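Local coordinates for manganese lipoxygenase (Gaeumannomyces graminis, PDB 5FX8), which oxygenates linoleic and alpha-linolenic acids at a catalytic manganese centre to give 11S- and 13R-hydroperoxy fatty acids, at residues Asp344-Gly348 with Glu531-Leu535. Residues are numbered along the deposited sequence.
With NAG (2-acetamido-2-deoxy-beta-D-glucopyranose), chain K.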
ATOM      1  N   ASP A 344      -6.212 -14.064 -10.618  1.00 14.50           N
ATOM      2  CA  ASP A 344      -6.884 -14.777 -11.706  1.00 13.05           C
ATOM      3  C   ASP A 344      -8.117 -14.030 -12.171  1.00 12.24           C
ATOM      4  O   ASP A 344      -8.360 -13.917 -13.370  1.00 13.83           O
ATOM      5  CB  ASP A 344      -7.273 -16.199 -11.277  1.00 14.78           C
ATOM      6  CG  ASP A 344      -6.126 -17.180 -11.374  1.00 15.97           C
ATOM      7  OD1 ASP A 344      -5.168 -16.930 -12.141  1.00 18.75           O
ATOM      8  OD2 ASP A 344      -6.190 -18.216 -10.682  1.00 19.45           O
ATOM      9  N   GLN A 345      -8.884 -13.487 -11.225  1.00 12.38           N
ATOM     10  CA  GLN A 345     -10.094 -12.747 -11.554  1.00 12.43           C
ATOM     11  C   GLN A 345      -9.808 -11.550 -12.447  1.00 12.77           C
ATOM     12  O   GLN A 345     -10.649 -11.189 -13.265  1.00 15.06           O
ATOM     13  CB  GLN A 345     -10.788 -12.265 -10.286  1.00 13.43           C
ATOM     14  CG  GLN A 345     -11.352 -13.309  -9.379  1.00 19.95           C
ATOM     15  CD  GLN A 345     -11.754 -12.722  -8.017  1.00 36.73           C
ATOM     16  OE1 GLN A 345     -12.041 -11.523  -7.907  1.00 32.64           O
ATOM     17  NE2 GLN A 345     -11.748 -13.560  -6.971  1.00 31.99           N
ATOM     18  N   ASN A 346      -8.657 -10.882 -12.276  1.00 12.40           N
ATOM     19  CA  ASN A 346      -8.483  -9.593 -12.936  1.00 11.91           C
ATOM     20  C   ASN A 346      -7.379  -9.525 -13.976  1.00 12.09           C
ATOM     21  O   ASN A 346      -7.471  -8.721 -14.894  1.00 12.16           O
ATOM     22  CB  ASN A 346      -8.225  -8.509 -11.897  1.00 12.76           C
ATOM     23  CG  ASN A 346      -9.381  -8.310 -10.992  1.00 12.24           C
ATOM     24  OD1 ASN A 346     -10.304  -7.596 -11.321  1.00 13.85           O
ATOM     25  ND2 ASN A 346      -9.350  -8.951  -9.842  1.00 14.69           N
ATOM     26  N   PHE A 347      -6.333 -10.305 -13.860  1.00 11.94           N
ATOM     27  CA  PHE A 347      -5.219 -10.143 -14.770  1.00 11.20           C
ATOM     28  C   PHE A 347      -5.281 -11.161 -15.900  1.00 12.83           C
ATOM     29  O   PHE A 347      -5.972 -12.184 -15.821  1.00 15.72           O
ATOM     30  CB  PHE A 347      -3.900 -10.273 -14.025  1.00 11.63           C
ATOM     31  CG  PHE A 347      -3.584  -9.106 -13.132  1.00 11.51           C
ATOM     32  CD1 PHE A 347      -4.252  -8.919 -11.938  1.00 11.52           C
ATOM     33  CD2 PHE A 347      -2.588  -8.218 -13.475  1.00 10.36           C
ATOM     34  CE1 PHE A 347      -3.940  -7.861 -11.132  1.00 11.83           C
ATOM     35  CE2 PHE A 347      -2.263  -7.169 -12.665  1.00  9.73           C
ATOM     36  CZ  PHE A 347      -2.935  -6.984 -11.496  1.00 11.29           C
ATOM     37  N   GLY A 348      -4.539 -10.844 -16.966  1.00 10.92           N
ATOM     38  CA  GLY A 348      -4.436 -11.602 -18.185  1.00 10.34           C
ATOM     39  C   GLY A 348      -3.740 -12.932 -18.040  1.00 12.50           C
ATOM     40  O   GLY A 348      -4.288 -13.952 -18.444  1.00 20.16           O
ATOM     41  N   GLU A 531     -13.931  -3.750 -11.491  1.00 15.96           N
ATOM     42  CA  GLU A 531     -13.316  -4.762 -10.652  1.00 16.96           C
ATOM     43  C   GLU A 531     -11.808  -4.581 -10.607  1.00 15.20           C
ATOM     44  O   GLU A 531     -11.166  -4.876  -9.587  1.00 19.59           O
ATOM     45  CB  GLU A 531     -13.706  -6.145 -11.164  1.00 16.27           C
ATOM     46  CG  GLU A 531     -14.235  -7.095 -10.109  1.00 19.94           C
ATOM     47  CD  GLU A 531     -15.315  -6.486  -9.225  1.00 26.02           C
ATOM     48  OE1 GLU A 531     -16.495  -6.493  -9.639  1.00 33.40           O
ATOM     49  OE2 GLU A 531     -14.983  -6.023  -8.103  1.00 32.34           O
ATOM     50  N   GLN A 532     -11.228  -4.089 -11.703  1.00 14.87           N
ATOM     51  CA  GLN A 532      -9.819  -3.739 -11.684  1.00 12.82           C
ATOM     52  C   GLN A 532      -9.588  -2.556 -10.757  1.00 12.38           C
ATOM     53  O   GLN A 532      -8.784  -2.635  -9.819  1.00 12.27           O
ATOM     54  CB  GLN A 532      -9.325  -3.461 -13.101  1.00 12.13           C
ATOM     55  CG  GLN A 532      -8.080  -2.594 -13.125  1.00 11.20           C
ATOM     56  CD  GLN A 532      -7.277  -2.629 -14.416  1.00 11.63           C
ATOM     57  OE1 GLN A 532      -7.487  -3.455 -15.301  1.00 16.13           O
ATOM     58  NE2 GLN A 532      -6.343  -1.714 -14.520  1.00 10.23           N
ATOM     59  N   VAL A 533     -10.353  -1.484 -10.936  1.00 11.91           N
ATOM     60  CA  VAL A 533     -10.130  -0.349 -10.057  1.00 13.66           C
ATOM     61  C   VAL A 533     -10.383  -0.735  -8.606  1.00 12.72           C
ATOM     62  O   VAL A 533      -9.735  -0.214  -7.706  1.00 12.62           O
ATOM     63  CB  VAL A 533     -10.960   0.871 -10.503  1.00 13.03           C
ATOM     64  CG1 VAL A 533     -10.648   2.048  -9.639  1.00 11.00           C
ATOM     65  CG2 VAL A 533     -10.599   1.227 -11.875  1.00 12.02           C
ATOM     66  N   SER A 534     -11.257  -1.703  -8.360  1.00 13.18           N
ATOM     67  CA  SER A 534     -11.597  -2.065  -6.989  1.00 11.95           C
ATOM     68  C   SER A 534     -10.494  -2.885  -6.330  1.00 11.44           C
ATOM     69  O   SER A 534     -10.207  -2.705  -5.140  1.00 13.59           O
ATOM     70  CB  SER A 534     -12.908  -2.821  -6.975  1.00 13.80           C
ATOM     71  OG  SER A 534     -13.236  -3.204  -5.653  1.00 20.32           O
ATOM     72  N   LEU A 535      -9.859  -3.780  -7.088  1.00 11.72           N
ATOM     73  CA  LEU A 535      -8.698  -4.506  -6.573  1.00 11.45           C
ATOM     74  C   LEU A 535      -7.508  -3.569  -6.311  1.00 11.41           C
ATOM     75  O   LEU A 535      -6.855  -3.634  -5.255  1.00 10.98           O
ATOM     76  CB  LEU A 535      -8.325  -5.602  -7.562  1.00 10.45           C
ATOM     77  CG  LEU A 535      -7.060  -6.374  -7.231  1.00 12.36           C
ATOM     78  CD1 LEU A 535      -7.203  -7.197  -5.955  1.00 10.36           C
ATOM     79  CD2 LEU A 535      -6.721  -7.235  -8.393  1.00 11.45           C
TER
HETATM   80  C1  NAG K1009     -20.094  -4.929  -4.626  1.00 17.55           C
HETATM   81  C2  NAG K1009     -19.109  -5.365  -5.677  1.00 16.54           C
HETATM   82  C3  NAG K1009     -18.961  -6.877  -5.660  1.00 17.55           C
HETATM   83  C4  NAG K1009     -18.569  -7.332  -4.269  1.00 16.74           C
HETATM   84  C5  NAG K1009     -19.606  -6.833  -3.289  1.00 14.37           C
HETATM   85  C6  NAG K1009     -19.269  -7.147  -1.863  1.00 14.71           C
HETATM   86  C7  NAG K1009     -18.739  -4.382  -7.891  1.00 21.99           C
HETATM   87  C8  NAG K1009     -19.384  -3.930  -9.156  1.00 20.23           C
HETATM   88  N2  NAG K1009     -19.552  -4.903  -6.976  1.00 20.38           N
HETATM   89  O3  NAG K1009     -17.932  -7.271  -6.549  1.00 19.45           O
HETATM   90  O4  NAG K1009     -18.478  -8.748  -4.223  1.00 18.29           O
HETATM   91  O5  NAG K1009     -19.693  -5.408  -3.376  1.00 16.54           O
HETATM   92  O6  NAG K1009     -20.250  -6.558  -1.025  1.00 17.46           O
HETATM   93  O7  NAG K1009     -17.541  -4.300  -7.716  1.00 24.79           O
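Asn346 lays its carboxamide over one turn of helix 526-539, covering the backbone of Glu531 and Gln532 at one end and the Leu535 side chain at the other. It loses 78 Å² of surface here, out of 190 Å² for both segments together, and its CA lies 6.1 Å from that of Gln532. The fit is steric rather than polar: Asn346 OD1 stands 3.3 Å from Glu531 O, two acceptors that cannot bond, and Glu531 O instead takes the helical hydrogen bond from Leu535 N at 3.0 Å. The side-chain nitrogen Asn346 ND2 is turned back to its own helix, where it hydrogen-bonds Phe342 O, while Leu535 CD2 packs 3.5 Å from Asn346 ND2. The same methyl reaches the edge of the Phe347 ring, with Phe347 CE1 4.0 Å from Leu535 CD2, so Leu535 bridges the two residues. Phe347, the first residue to leave helical phi/psi, stacks on Trp343, and its side chain lies about 8 Å from that of the manganese ligand Asn482; the contact thus borders the catalytic region without supplying a metal ligand. Gln532 holds the loop at Ala498 and His496 through its own amide, and Gly348 also pairs with Ala498 through the backbone. The contact therefore joins the C-terminal end of the short helix 342-346 to helix 526-539, whose Ser534 side packs on helix 86-124.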